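Local coordinates for protein leucine aminopeptidase 2 (Saccharomyces cerevisiae, PDB 2XPZ) that preferentially cleaves di- and tripeptides as a zinc-dependent M1-family aminopeptidase, and has low epoxide hydrolase activity on leukotriene A4 in vitro, at residues A[54-59]-A[110-115]; A[171-176]-A[209-214]; A[253-258]-A[417-422]; A[344-349]-A[505-510]. All coordinates share one frame; numbering follows the deposited sequence.

Contacts 1 and 2 close in turn along the chain, while the segments of 3 and 4 interleave. Contacts 1 and 2 both reach the large mixed sheet: contact 1 pairs two of its neighbouring strands near a partly exposed end, whereas contact 2, the most buried, links it to a smaller sheet through serine hydroxyls. Contact 3 lies within the catalytic domain and contact 4 joins that domain to the C-terminal helices; both are partly buried, with aromatic edges in place of strand hydrogen bonds. The nearest atoms of contacts 3 and 4 are about 8 Å apart. Backbone pairing dominates contact 1, linked hydroxyl bonds contact 2, apolar packing contact 3, and contact 4 adds a bridging water.

Contact 1. Residues A[54-59]-A[110-115]; sequences LKKLHE and DNFTLN
Phe112 holds CG between its backbone N and carbonyl carbon (chi1 56°), while Leu54 keeps CG anti to its own carbonyl carbon (chi1 -52°), and these torsions bring ring and isobutyl group together. Leu54 CB sits over one ring face in a CH-pi contact, 3.9 Å from the Phe112 centroid, and Leu54 CD1 touches Phe112 CZ at 3.5 Å. Behind them the two residues form an antiparallel hydrogen-bonded pair: Leu54 N to Phe112 O is 3.0 Å, and Phe112 N returns a bond to Leu54 O. Lys56 N then donates to Asp110 O at 2.8 Å. On the other face of the sheet Lys55 and Asn111 run side by side, with Lys55 CD 3.3 Å from Asn111 OD1. Past the strand end, His58 NE2 makes a weak, almost straight bond to Asp110 OD1. These strands, 45-56 and 111-120, lie inside the large N-terminal sheet, with 28-40 beyond the first and 74-81 beyond the second, while Leu67 of strand 67-71 packs on Phe112.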
loop_
_atom_site.group_PDB
_atom_site.type_symbol
_atom_site.label_atom_id
_atom_site.label_comp_id
_atom_site.label_asym_id
_atom_site.label_seq_id
_atom_site.Cartn_x
_atom_site.Cartn_y
_atom_site.Cartn_z
ATOM N N LEU A 54 -11.252 -24.810 -14.529
ATOM C CA LEU A 54 -9.870 -25.281 -14.488
ATOM C C LEU A 54 -9.527 -26.184 -15.650
ATOM O O LEU A 54 -10.384 -26.888 -16.176
ATOM C CB LEU A 54 -9.616 -26.050 -13.197
ATOM C CG LEU A 54 -10.012 -25.312 -11.925
ATOM C CD1 LEU A 54 -9.611 -26.123 -10.713
ATOM C CD2 LEU A 54 -9.372 -23.937 -11.901
ATOM N N LYS A 55 -8.262 -26.178 -16.037
ATOM C CA LYS A 55 -7.779 -27.123 -17.028
ATOM C C LYS A 55 -6.583 -27.895 -16.466
ATOM O O LYS A 55 -5.629 -27.293 -15.996
ATOM C CB LYS A 55 -7.433 -26.402 -18.334
ATOM C CG LYS A 55 -6.849 -27.303 -19.422
ATOM C CD LYS A 55 -6.858 -26.627 -20.797
ATOM C CE LYS A 55 -6.665 -25.114 -20.689
ATOM N NZ LYS A 55 -6.267 -24.473 -21.983
ATOM N N LYS A 56 -6.649 -29.226 -16.495
ATOM C CA LYS A 56 -5.549 -30.067 -16.011
ATOM C C LYS A 56 -4.327 -29.928 -16.891
ATOM O O LYS A 56 -4.410 -30.080 -18.113
ATOM C CB LYS A 56 -5.940 -31.544 -15.971
ATOM C CG LYS A 56 -6.936 -31.914 -14.906
ATOM C CD LYS A 56 -7.243 -33.390 -14.976
ATOM C CE LYS A 56 -8.434 -33.723 -14.118
ATOM N NZ LYS A 56 -8.571 -35.197 -13.991
ATOM N N LEU A 57 -3.190 -29.653 -16.257
ATOM C CA LEU A 57 -1.916 -29.528 -16.958
ATOM C C LEU A 57 -1.070 -30.793 -16.772
ATOM O O LEU A 57 -0.969 -31.339 -15.671
ATOM C CB LEU A 57 -1.150 -28.288 -16.471
ATOM C CG LEU A 57 -1.831 -26.916 -16.572
ATOM C CD1 LEU A 57 -0.992 -25.832 -15.904
ATOM C CD2 LEU A 57 -2.129 -26.547 -18.018
ATOM N N HIS A 58 -0.475 -31.268 -17.856
ATOM C CA HIS A 58 0.370 -32.446 -17.787
ATOM C C HIS A 58 1.728 -32.074 -18.363
ATOM O O HIS A 58 1.839 -31.720 -19.536
ATOM C CB HIS A 58 -0.251 -33.614 -18.574
ATOM C CG HIS A 58 -1.671 -33.931 -18.198
ATOM N ND1 HIS A 58 -2.009 -34.566 -17.021
ATOM C CD2 HIS A 58 -2.836 -33.728 -18.860
ATOM C CE1 HIS A 58 -3.318 -34.724 -16.965
ATOM N NE2 HIS A 58 -3.844 -34.224 -18.070
ATOM N N GLU A 59 2.763 -32.127 -17.540
ATOM C CA GLU A 59 4.101 -31.811 -18.026
ATOM C C GLU A 59 5.136 -32.674 -17.332
ATOM O O GLU A 59 4.989 -32.987 -16.154
ATOM C CB GLU A 59 4.411 -30.341 -17.817
ATOM N N ASP A 110 -10.108 -33.365 -18.547
ATOM C CA ASP A 110 -9.075 -32.339 -18.451
ATOM C C ASP A 110 -9.620 -30.990 -17.988
ATOM O O ASP A 110 -9.143 -30.442 -17.016
ATOM C CB ASP A 110 -8.301 -32.204 -19.766
ATOM C CG ASP A 110 -7.234 -33.270 -19.924
ATOM O OD1 ASP A 110 -7.070 -34.089 -18.999
ATOM O OD2 ASP A 110 -6.557 -33.288 -20.970
ATOM N N ASN A 111 -10.627 -30.468 -18.672
ATOM C CA ASN A 111 -11.237 -29.206 -18.282
ATOM C C ASN A 111 -12.482 -29.433 -17.447
ATOM O O ASN A 111 -13.427 -30.035 -17.922
ATOM C CB ASN A 111 -11.623 -28.406 -19.524
ATOM C CG ASN A 111 -10.445 -28.130 -20.436
ATOM O OD1 ASN A 111 -10.090 -26.976 -20.675
ATOM N ND2 ASN A 111 -9.838 -29.186 -20.954
ATOM N N PHE A 112 -12.506 -28.929 -16.216
ATOM C CA PHE A 112 -13.652 -29.152 -15.331
ATOM C C PHE A 112 -14.175 -27.890 -14.639
ATOM O O PHE A 112 -13.487 -26.881 -14.560
ATOM C CB PHE A 112 -13.333 -30.238 -14.292
ATOM C CG PHE A 112 -12.114 -29.948 -13.461
ATOM C CD1 PHE A 112 -12.238 -29.558 -12.134
ATOM C CD2 PHE A 112 -10.846 -30.057 -14.005
ATOM C CE1 PHE A 112 -11.127 -29.289 -11.368
ATOM C CE2 PHE A 112 -9.737 -29.785 -13.249
ATOM C CZ PHE A 112 -9.877 -29.402 -11.923
ATOM N N THR A 113 -15.410 -27.958 -14.156
ATOM C CA THR A 113 -16.027 -26.861 -13.416
ATOM C C THR A 113 -16.004 -27.190 -11.933
ATOM O O THR A 113 -16.671 -28.126 -11.497
ATOM C CB THR A 113 -17.506 -26.633 -13.824
ATOM O OG1 THR A 113 -17.587 -26.240 -15.200
ATOM C CG2 THR A 113 -18.141 -25.549 -12.957
ATOM N N LEU A 114 -15.242 -26.418 -11.162
ATOM C CA LEU A 114 -15.097 -26.659 -9.727
ATOM C C LEU A 114 -15.941 -25.684 -8.908
ATOM O O LEU A 114 -15.791 -24.471 -9.013
ATOM C CB LEU A 114 -13.623 -26.565 -9.317
ATOM C CG LEU A 114 -13.238 -26.872 -7.872
ATOM C CD1 LEU A 114 -13.436 -28.349 -7.580
ATOM C CD2 LEU A 114 -11.800 -26.464 -7.599
ATOM N N ASN A 115 -16.840 -26.213 -8.093
ATOM C CA ASN A 115 -17.656 -25.350 -7.259
ATOM C C ASN A 115 -17.522 -25.692 -5.792
ATOM O O ASN A 115 -17.914 -26.769 -5.362
ATOM C CB ASN A 115 -19.122 -25.381 -7.702
ATOM C CG ASN A 115 -20.007 -24.480 -6.863
ATOM O OD1 ASN A 115 -20.480 -24.879 -5.804
ATOM N ND2 ASN A 115 -20.238 -23.258 -7.334
#

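Contact 2. Residues A[171-176]-A[209-214]; sequences IESPLP and IASGDL
Ser173 and Ser211 face each other through their hydroxyls, and both use the same rotamer: OG stands anti to the backbone N, with chi1 -161° in Ser173 and 178° in Ser211. Ser173 OG donates to Ser211 OG at 2.7 Å, a short bond, and Ser211 OG in turn donates to Pro176 O, 3.0 Å away. That second donor comes from above the carbonyl plane, 45° out of it. Gly212 N approaches the same Pro176 O at 3.2 Å, much nearer the plane, so two hydrogen bonds grip this one carbonyl.

Leu175 rests CB against Gly212 O, and the Pro176 ring brings CD to within 3.1 Å of Gly212 O. Farther back along both strands, Ile171 CD1 meets Ile209 CG2 at 3.8 Å, the two isoleucines crossing obliquely. Phe41 packs on both serines, and Ile209 in turn has its side chain about 6 Å from that of substrate-binding Leu146.

The chemistry is a chain of two hydrogen bonds running Ser173 OG to Ser211 OG to Pro176 O. Its first bond spans two sheets, from just past strand 165-172 of the large one to strand 209-211 of the four-stranded one; the bonds to Pro176 O lie where 209-211 pairs with strand 177-179. Pro176 N has no hydrogen to offer Gly212 O, so the backbone pairing here is one-sided, and the serine hydroxyls supply side-chain bonds in a largely buried place.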
loop_
_atom_site.group_PDB
_atom_site.type_symbol
_atom_site.label_atom_id
_atom_site.label_comp_id
_atom_site.label_asym_id
_atom_site.label_seq_id
_atom_site.Cartn_x
_atom_site.Cartn_y
_atom_site.Cartn_z
ATOM N N ILE A 171 -22.366 -10.317 -5.483
ATOM C CA ILE A 171 -22.306 -10.118 -4.049
ATOM C C ILE A 171 -23.610 -9.500 -3.581
ATOM O O ILE A 171 -24.053 -8.486 -4.125
ATOM C CB ILE A 171 -21.121 -9.202 -3.658
ATOM C CG1 ILE A 171 -19.818 -9.790 -4.176
ATOM C CG2 ILE A 171 -21.061 -9.008 -2.154
ATOM C CD1 ILE A 171 -18.771 -8.767 -4.423
ATOM N N GLU A 172 -24.229 -10.127 -2.584
ATOM C CA GLU A 172 -25.480 -9.632 -2.011
ATOM C C GLU A 172 -25.234 -9.014 -0.636
ATOM O O GLU A 172 -24.424 -9.513 0.142
ATOM C CB GLU A 172 -26.516 -10.754 -1.906
ATOM C CG GLU A 172 -27.934 -10.251 -1.724
ATOM C CD GLU A 172 -28.671 -10.939 -0.595
ATOM O OE1 GLU A 172 -28.065 -11.782 0.101
ATOM O OE2 GLU A 172 -29.864 -10.628 -0.403
ATOM N N SER A 173 -25.931 -7.924 -0.342
ATOM C CA SER A 173 -25.667 -7.176 0.876
ATOM C C SER A 173 -26.825 -6.218 1.117
ATOM O O SER A 173 -27.382 -5.662 0.175
ATOM C CB SER A 173 -24.338 -6.405 0.743
ATOM O OG SER A 173 -23.791 -6.016 1.998
ATOM N N PRO A 174 -27.211 -6.044 2.385
ATOM C CA PRO A 174 -28.205 -5.025 2.733
ATOM C C PRO A 174 -27.696 -3.628 2.387
ATOM O O PRO A 174 -28.486 -2.708 2.190
ATOM C CB PRO A 174 -28.341 -5.166 4.252
ATOM C CG PRO A 174 -27.233 -6.072 4.687
ATOM C CD PRO A 174 -26.884 -6.913 3.523
ATOM N N LEU A 175 -26.377 -3.483 2.321
ATOM C CA LEU A 175 -25.736 -2.216 1.991
ATOM C C LEU A 175 -24.991 -2.305 0.646
ATOM O O LEU A 175 -24.621 -3.395 0.207
ATOM C CB LEU A 175 -24.799 -1.807 3.130
ATOM C CG LEU A 175 -25.492 -1.457 4.455
ATOM C CD1 LEU A 175 -24.617 -1.760 5.656
ATOM C CD2 LEU A 175 -25.924 -0.001 4.461
ATOM N N PRO A 176 -24.803 -1.159 -0.031
ATOM C CA PRO A 176 -24.111 -1.130 -1.326
ATOM C C PRO A 176 -22.773 -1.858 -1.313
ATOM O O PRO A 176 -22.140 -1.965 -0.267
ATOM C CB PRO A 176 -23.904 0.365 -1.570
ATOM C CG PRO A 176 -25.066 0.993 -0.913
ATOM C CD PRO A 176 -25.357 0.161 0.314
ATOM N N ILE A 209 -13.235 -6.348 -1.862
ATOM C CA ILE A 209 -14.652 -6.121 -1.668
ATOM C C ILE A 209 -14.833 -5.086 -0.552
ATOM O O ILE A 209 -14.085 -5.066 0.417
ATOM C CB ILE A 209 -15.387 -7.452 -1.334
ATOM C CG1 ILE A 209 -14.852 -8.589 -2.218
ATOM C CG2 ILE A 209 -16.903 -7.292 -1.491
ATOM C CD1 ILE A 209 -15.310 -9.973 -1.833
ATOM N N ALA A 210 -15.803 -4.196 -0.717
ATOM C CA ALA A 210 -16.215 -3.309 0.359
ATOM C C ALA A 210 -17.721 -3.133 0.286
ATOM O O ALA A 210 -18.292 -3.011 -0.793
ATOM C CB ALA A 210 -15.503 -1.952 0.275
ATOM N N SER A 211 -18.357 -3.129 1.446
ATOM C CA SER A 211 -19.787 -2.924 1.531
ATOM C C SER A 211 -20.093 -2.043 2.726
ATOM O O SER A 211 -19.618 -2.295 3.832
ATOM C CB SER A 211 -20.501 -4.252 1.693
ATOM O OG SER A 211 -21.892 -4.039 1.825
ATOM N N GLY A 212 -20.886 -1.006 2.493
ATOM C CA GLY A 212 -21.266 -0.072 3.537
ATOM C C GLY A 212 -22.202 0.979 2.976
ATOM O O GLY A 212 -22.791 0.801 1.923
ATOM N N ASP A 213 -22.355 2.082 3.681
ATOM C CA ASP A 213 -23.210 3.149 3.182
ATOM C C ASP A 213 -22.410 3.994 2.188
ATOM O O ASP A 213 -21.744 4.954 2.566
ATOM C CB ASP A 213 -23.755 3.978 4.348
ATOM C CG ASP A 213 -24.595 5.129 3.896
ATOM O OD1 ASP A 213 -25.002 5.132 2.722
ATOM O OD2 ASP A 213 -24.847 6.036 4.715
ATOM N N LEU A 214 -22.453 3.613 0.917
ATOM C CA LEU A 214 -21.662 4.298 -0.092
ATOM C C LEU A 214 -22.529 4.941 -1.168
ATOM O O LEU A 214 -23.522 4.370 -1.615
ATOM C CB LEU A 214 -20.659 3.327 -0.732
ATOM C CG LEU A 214 -19.677 2.626 0.213
ATOM C CD1 LEU A 214 -19.134 1.352 -0.383
ATOM C CD2 LEU A 214 -18.544 3.542 0.605
#

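Contact 3. Residues A[253-258]-A[417-422]; sequences IIFEYE and YFKKFA
Phe255 presents the edge of its ring to the last turn of helix 407-420, and the contact is apolar and van der Waals in kind, with no hydrogen bonds between the segments. Phe255 CE1 lies 3.6 Å from Lys419 N and Phe255 CZ 3.8 Å from Phe418 C, both near the ring plane, so the edge abuts the peptide link between the two helix residues. Phe255 reaches it with CG between the backbone N and the carbonyl carbon (chi1 56°). The same edge touches Phe418 CB, and the Lys419 methylenes CB and CG lie at 3.8 Å from Phe255 CE1.

A methyl group meets two rings: Ile254 CG2 lies 3.7 Å above the Phe255 ring plane, toward the rim, and meets Phe418 CD2 at 4.1 Å. An alanine in place of Phe255 would probably open a gap against the Phe418-Lys419 backbone and leave Ile254 CG2 with only the Phe418 ring of the two it touches here.

Aromatic pairing extends the cluster: Phe255 meets Trp307 edge-to-face, and Phe418 does the same with Trp326. Leu330 of helix 321-339 packs against both Ile254 and Phe418. That helix also carries Glu324, a zinc ligand, and the Phe418 side chain is about 9 Å from that of His305. The arrangement is consistent with packing near the HExxH-plus-glutamate zinc site of M1 aminopeptidases, one layer out from its ligands.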
loop_
_atom_site.group_PDB
_atom_site.type_symbol
_atom_site.label_atom_id
_atom_site.label_comp_id
_atom_site.label_asym_id
_atom_site.label_seq_id
_atom_site.Cartn_x
_atom_site.Cartn_y
_atom_site.Cartn_z
ATOM N N ILE A 253 4.171 7.753 -19.882
ATOM C CA ILE A 253 5.418 7.145 -19.420
ATOM C C ILE A 253 5.501 5.668 -19.812
ATOM O O ILE A 253 6.563 5.167 -20.200
ATOM C CB ILE A 253 5.578 7.305 -17.906
ATOM C CG1 ILE A 253 5.822 8.773 -17.568
ATOM C CG2 ILE A 253 6.720 6.449 -17.402
ATOM C CD1 ILE A 253 5.610 9.085 -16.124
ATOM N N ILE A 254 4.364 4.982 -19.723
ATOM C CA ILE A 254 4.273 3.589 -20.114
ATOM C C ILE A 254 3.385 3.469 -21.349
ATOM O O ILE A 254 3.815 3.762 -22.457
ATOM C CB ILE A 254 3.733 2.729 -18.965
ATOM C CG1 ILE A 254 4.405 3.141 -17.653
ATOM C CG2 ILE A 254 3.983 1.268 -19.259
ATOM C CD1 ILE A 254 3.689 2.700 -16.424
ATOM N N PHE A 255 2.144 3.043 -21.168
ATOM C CA PHE A 255 1.237 2.922 -22.300
ATOM C C PHE A 255 -0.243 2.960 -21.869
ATOM O O PHE A 255 -0.542 3.005 -20.678
ATOM C CB PHE A 255 1.635 1.729 -23.206
ATOM C CG PHE A 255 1.723 0.399 -22.500
ATOM C CD1 PHE A 255 2.906 -0.315 -22.481
ATOM C CD2 PHE A 255 0.623 -0.135 -21.858
ATOM C CE1 PHE A 255 2.986 -1.541 -21.835
ATOM C CE2 PHE A 255 0.692 -1.354 -21.213
ATOM C CZ PHE A 255 1.876 -2.064 -21.202
ATOM N N GLU A 256 -1.162 3.007 -22.823
ATOM C CA GLU A 256 -2.593 3.078 -22.501
ATOM C C GLU A 256 -3.029 2.244 -21.287
ATOM O O GLU A 256 -2.668 1.076 -21.158
ATOM C CB GLU A 256 -3.458 2.701 -23.708
ATOM C CG GLU A 256 -4.925 2.450 -23.327
ATOM C CD GLU A 256 -5.868 2.359 -24.518
ATOM O OE1 GLU A 256 -5.383 2.160 -25.651
ATOM O OE2 GLU A 256 -7.100 2.484 -24.313
ATOM N N TYR A 257 -3.817 2.870 -20.409
ATOM C CA TYR A 257 -4.405 2.216 -19.244
ATOM C C TYR A 257 -5.296 1.058 -19.694
ATOM O O TYR A 257 -6.088 1.191 -20.626
ATOM C CB TYR A 257 -5.198 3.243 -18.430
ATOM C CG TYR A 257 -5.847 2.746 -17.143
ATOM C CD1 TYR A 257 -5.082 2.338 -16.056
ATOM C CD2 TYR A 257 -7.228 2.744 -16.998
ATOM C CE1 TYR A 257 -5.679 1.906 -14.884
ATOM C CE2 TYR A 257 -7.826 2.317 -15.824
ATOM C CZ TYR A 257 -7.048 1.901 -14.779
ATOM O OH TYR A 257 -7.654 1.478 -13.626
ATOM N N GLU A 258 -5.170 -0.080 -19.019
ATOM C CA GLU A 258 -5.691 -1.339 -19.545
ATOM C C GLU A 258 -6.989 -1.809 -18.897
ATOM O O GLU A 258 -7.605 -2.767 -19.367
ATOM C CB GLU A 258 -4.615 -2.431 -19.426
ATOM C CG GLU A 258 -4.406 -3.265 -20.692
ATOM C CD GLU A 258 -2.960 -3.708 -20.885
ATOM O OE1 GLU A 258 -2.111 -2.854 -21.215
ATOM O OE2 GLU A 258 -2.676 -4.911 -20.724
ATOM N N TYR A 417 9.102 -4.182 -21.185
ATOM C CA TYR A 417 8.912 -5.009 -19.997
ATOM C C TYR A 417 7.439 -5.227 -19.673
ATOM O O TYR A 417 6.992 -6.367 -19.592
ATOM C CB TYR A 417 9.659 -4.425 -18.792
ATOM C CG TYR A 417 9.287 -5.024 -17.443
ATOM C CD1 TYR A 417 9.966 -6.119 -16.924
ATOM C CD2 TYR A 417 8.265 -4.475 -16.683
ATOM C CE1 TYR A 417 9.626 -6.652 -15.694
ATOM C CE2 TYR A 417 7.919 -5.002 -15.460
ATOM C CZ TYR A 417 8.599 -6.085 -14.970
ATOM O OH TYR A 417 8.238 -6.595 -13.747
ATOM N N PHE A 418 6.685 -4.144 -19.497
ATOM C CA PHE A 418 5.273 -4.252 -19.122
ATOM C C PHE A 418 4.420 -4.790 -20.263
ATOM O O PHE A 418 3.390 -5.423 -20.034
ATOM C CB PHE A 418 4.715 -2.916 -18.610
ATOM C CG PHE A 418 5.272 -2.500 -17.281
ATOM C CD1 PHE A 418 4.844 -3.109 -16.121
ATOM C CD2 PHE A 418 6.236 -1.512 -17.193
ATOM C CE1 PHE A 418 5.366 -2.739 -14.905
ATOM C CE2 PHE A 418 6.755 -1.142 -15.981
ATOM C CZ PHE A 418 6.321 -1.751 -14.835
ATOM N N LYS A 419 4.848 -4.545 -21.493
ATOM C CA LYS A 419 4.153 -5.104 -22.643
ATOM C C LYS A 419 4.465 -6.594 -22.783
ATOM O O LYS A 419 3.615 -7.366 -23.210
ATOM C CB LYS A 419 4.537 -4.361 -23.919
ATOM C CG LYS A 419 3.360 -3.976 -24.776
ATOM C CD LYS A 419 3.811 -3.582 -26.156
ATOM C CE LYS A 419 3.886 -2.093 -26.309
ATOM N NZ LYS A 419 4.171 -1.770 -27.731
ATOM N N LYS A 420 5.680 -6.989 -22.405
ATOM C CA LYS A 420 6.127 -8.384 -22.492
ATOM C C LYS A 420 5.527 -9.310 -21.427
ATOM O O LYS A 420 5.302 -10.496 -21.687
ATOM C CB LYS A 420 7.659 -8.472 -22.456
ATOM C CG LYS A 420 8.198 -9.902 -22.366
ATOM C CD LYS A 420 9.695 -9.953 -22.569
ATOM C CE LYS A 420 10.250 -11.299 -22.167
ATOM N NZ LYS A 420 11.730 -11.360 -22.321
ATOM N N PHE A 421 5.276 -8.777 -20.234
ATOM C CA PHE A 421 4.733 -9.585 -19.140
ATOM C C PHE A 421 3.284 -9.239 -18.776
ATOM O O PHE A 421 2.753 -9.718 -17.776
ATOM C CB PHE A 421 5.650 -9.540 -17.911
ATOM C CG PHE A 421 6.948 -10.266 -18.108
ATOM C CD1 PHE A 421 6.994 -11.654 -18.063
ATOM C CD2 PHE A 421 8.120 -9.569 -18.355
ATOM C CE1 PHE A 421 8.180 -12.337 -18.258
ATOM C CE2 PHE A 421 9.312 -10.246 -18.550
ATOM C CZ PHE A 421 9.340 -11.635 -18.501
ATOM N N ALA A 422 2.644 -8.428 -19.613
ATOM C CA ALA A 422 1.245 -8.083 -19.437
ATOM C C ALA A 422 0.403 -9.313 -19.163
ATOM O O ALA A 422 0.348 -10.231 -19.975
ATOM C CB ALA A 422 0.727 -7.366 -20.660
#

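Contact 4. Residues A[344-349]-A[505-510]; sequences RHFSAL and DFNSNQ
Phe346 meets a helix start chiefly with CE2, and CZ beside it: CE2 touches backbone and side chains of the first turn of helix 508-519 at once. Gln510 CG comes obliquely to Phe346 CE2 at 3.5 Å, while Asn509 C lies at the ring edge, 3.8 Å from the same atom, and Asn509 CB is close by. With CG anti to the backbone N (chi1 -176°), Phe346 extends out from helix 341-361 to get there. An alanine at Phe346 would probably take from Gln510 CG the ring it rests on, and open a gap at the first turn of helix 508-519.

The polar link is indirect. One water lies 2.9 Å from Ser347 OG and accepts a weak bond from Asn509 ND2, bridging the helices through Ser347 and Asn509.

Gln510 is itself fixed on several sides: its OE1 takes Asn507 N at 3.1 Å, its N donates to Asn507 OD1 at 3.0 Å, and its NE2 bonds Leu470 O of helix 469-487, which also packs on Phe346. These reciprocal Asn507-Gln510 bonds are a capping box, and Phe346 docks this N-capped turn of the C-terminal helical domain onto the catalytic domain of the M1 enzyme.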
loop_
_atom_site.group_PDB
_atom_site.type_symbol
_atom_site.label_atom_id
_atom_site.label_comp_id
_atom_site.label_asym_id
_atom_site.label_seq_id
_atom_site.Cartn_x
_atom_site.Cartn_y
_atom_site.Cartn_z
ATOM N N ARG A 344 10.669 14.633 -7.819
ATOM C CA ARG A 344 10.856 13.184 -7.792
ATOM C C ARG A 344 12.116 12.824 -7.030
ATOM O O ARG A 344 12.153 11.832 -6.304
ATOM C CB ARG A 344 10.949 12.614 -9.208
ATOM C CG ARG A 344 11.640 11.261 -9.252
ATOM C CD ARG A 344 11.425 10.545 -10.565
ATOM N NE ARG A 344 12.215 11.093 -11.663
ATOM C CZ ARG A 344 13.224 10.457 -12.251
ATOM N NH1 ARG A 344 13.580 9.249 -11.842
ATOM N NH2 ARG A 344 13.875 11.028 -13.251
ATOM N N HIS A 345 13.154 13.634 -7.220
ATOM C CA HIS A 345 14.414 13.489 -6.495
ATOM C C HIS A 345 14.229 13.675 -4.995
ATOM O O HIS A 345 14.830 12.961 -4.188
ATOM C CB HIS A 345 15.453 14.470 -7.030
ATOM C CG HIS A 345 16.139 13.995 -8.271
ATOM N ND1 HIS A 345 17.291 13.241 -8.238
ATOM C CD2 HIS A 345 15.830 14.156 -9.578
ATOM C CE1 HIS A 345 17.666 12.962 -9.474
ATOM N NE2 HIS A 345 16.795 13.506 -10.305
ATOM N N PHE A 346 13.385 14.633 -4.633
ATOM C CA PHE A 346 13.008 14.845 -3.244
ATOM C C PHE A 346 12.177 13.675 -2.695
ATOM O O PHE A 346 12.444 13.193 -1.599
ATOM C CB PHE A 346 12.304 16.203 -3.080
ATOM C CG PHE A 346 11.962 16.542 -1.658
ATOM C CD1 PHE A 346 12.948 16.623 -0.703
ATOM C CD2 PHE A 346 10.648 16.768 -1.278
ATOM C CE1 PHE A 346 12.639 16.919 0.598
ATOM C CE2 PHE A 346 10.339 17.063 0.028
ATOM C CZ PHE A 346 11.338 17.139 0.965
ATOM N N SER A 347 11.183 13.220 -3.462
ATOM C CA SER A 347 10.424 12.013 -3.132
ATOM C C SER A 347 11.388 10.866 -2.889
ATOM O O SER A 347 11.283 10.141 -1.896
ATOM C CB SER A 347 9.467 11.638 -4.269
ATOM O OG SER A 347 8.139 12.041 -3.968
ATOM N N ALA A 348 12.333 10.722 -3.816
ATOM C CA ALA A 348 13.361 9.700 -3.757
ATOM C C ALA A 348 14.228 9.855 -2.519
ATOM O O ALA A 348 14.520 8.878 -1.831
ATOM C CB ALA A 348 14.201 9.768 -4.983
ATOM N N LEU A 349 14.638 11.088 -2.245
ATOM C CA LEU A 349 15.457 11.387 -1.082
ATOM C C LEU A 349 14.752 11.127 0.257
ATOM O O LEU A 349 15.379 10.684 1.209
ATOM C CB LEU A 349 15.961 12.823 -1.154
ATOM C CG LEU A 349 16.746 13.266 0.073
ATOM C CD1 LEU A 349 17.849 12.260 0.386
ATOM C CD2 LEU A 349 17.304 14.653 -0.158
ATOM N N ASP A 505 6.380 28.179 -0.929
ATOM C CA ASP A 505 6.615 27.300 -2.063
ATOM C C ASP A 505 6.996 25.904 -1.648
ATOM O O ASP A 505 7.510 25.143 -2.456
ATOM C CB ASP A 505 7.728 27.860 -2.932
ATOM C CG ASP A 505 7.209 28.738 -4.021
ATOM O OD1 ASP A 505 6.089 28.461 -4.492
ATOM O OD2 ASP A 505 7.911 29.702 -4.394
ATOM N N PHE A 506 6.772 25.574 -0.387
ATOM C CA PHE A 506 7.000 24.218 0.074
ATOM C C PHE A 506 5.765 23.403 -0.304
ATOM O O PHE A 506 4.653 23.920 -0.262
ATOM C CB PHE A 506 7.215 24.185 1.596
ATOM C CG PHE A 506 8.594 24.640 2.051
ATOM C CD1 PHE A 506 9.489 25.237 1.174
ATOM C CD2 PHE A 506 8.986 24.474 3.375
ATOM C CE1 PHE A 506 10.747 25.650 1.611
ATOM C CE2 PHE A 506 10.232 24.879 3.811
ATOM C CZ PHE A 506 11.111 25.466 2.926
ATOM N N ASN A 507 5.953 22.148 -0.705
ATOM C CA ASN A 507 4.828 21.247 -0.934
ATOM C C ASN A 507 4.555 20.455 0.346
ATOM O O ASN A 507 5.264 20.630 1.325
ATOM C CB ASN A 507 5.095 20.340 -2.138
ATOM C CG ASN A 507 6.287 19.454 -1.941
ATOM O OD1 ASN A 507 6.568 19.021 -0.832
ATOM N ND2 ASN A 507 6.994 19.163 -3.023
ATOM N N SER A 508 3.528 19.608 0.361
ATOM C CA SER A 508 3.153 18.894 1.587
ATOM C C SER A 508 4.323 18.141 2.191
ATOM O O SER A 508 4.512 18.139 3.402
ATOM C CB SER A 508 2.036 17.902 1.316
ATOM O OG SER A 508 1.134 18.429 0.375
ATOM N N ASN A 509 5.098 17.491 1.332
ATOM C CA ASN A 509 6.230 16.686 1.769
ATOM C C ASN A 509 7.383 17.507 2.362
ATOM O O ASN A 509 8.171 16.993 3.159
ATOM C CB ASN A 509 6.732 15.810 0.613
ATOM C CG ASN A 509 5.775 14.683 0.270
ATOM O OD1 ASN A 509 4.793 14.455 0.966
ATOM N ND2 ASN A 509 6.071 13.966 -0.804
ATOM N N GLN A 510 7.475 18.780 1.973
ATOM C CA GLN A 510 8.513 19.682 2.488
ATOM C C GLN A 510 8.173 20.191 3.898
ATOM O O GLN A 510 9.048 20.324 4.753
ATOM C CB GLN A 510 8.782 20.844 1.513
ATOM C CG GLN A 510 9.622 20.464 0.274
ATOM C CD GLN A 510 9.910 21.637 -0.662
ATOM O OE1 GLN A 510 9.025 22.124 -1.365
ATOM N NE2 GLN A 510 11.157 22.082 -0.684
HETATM O O HOH W 1 6.475 10.964 -1.842
#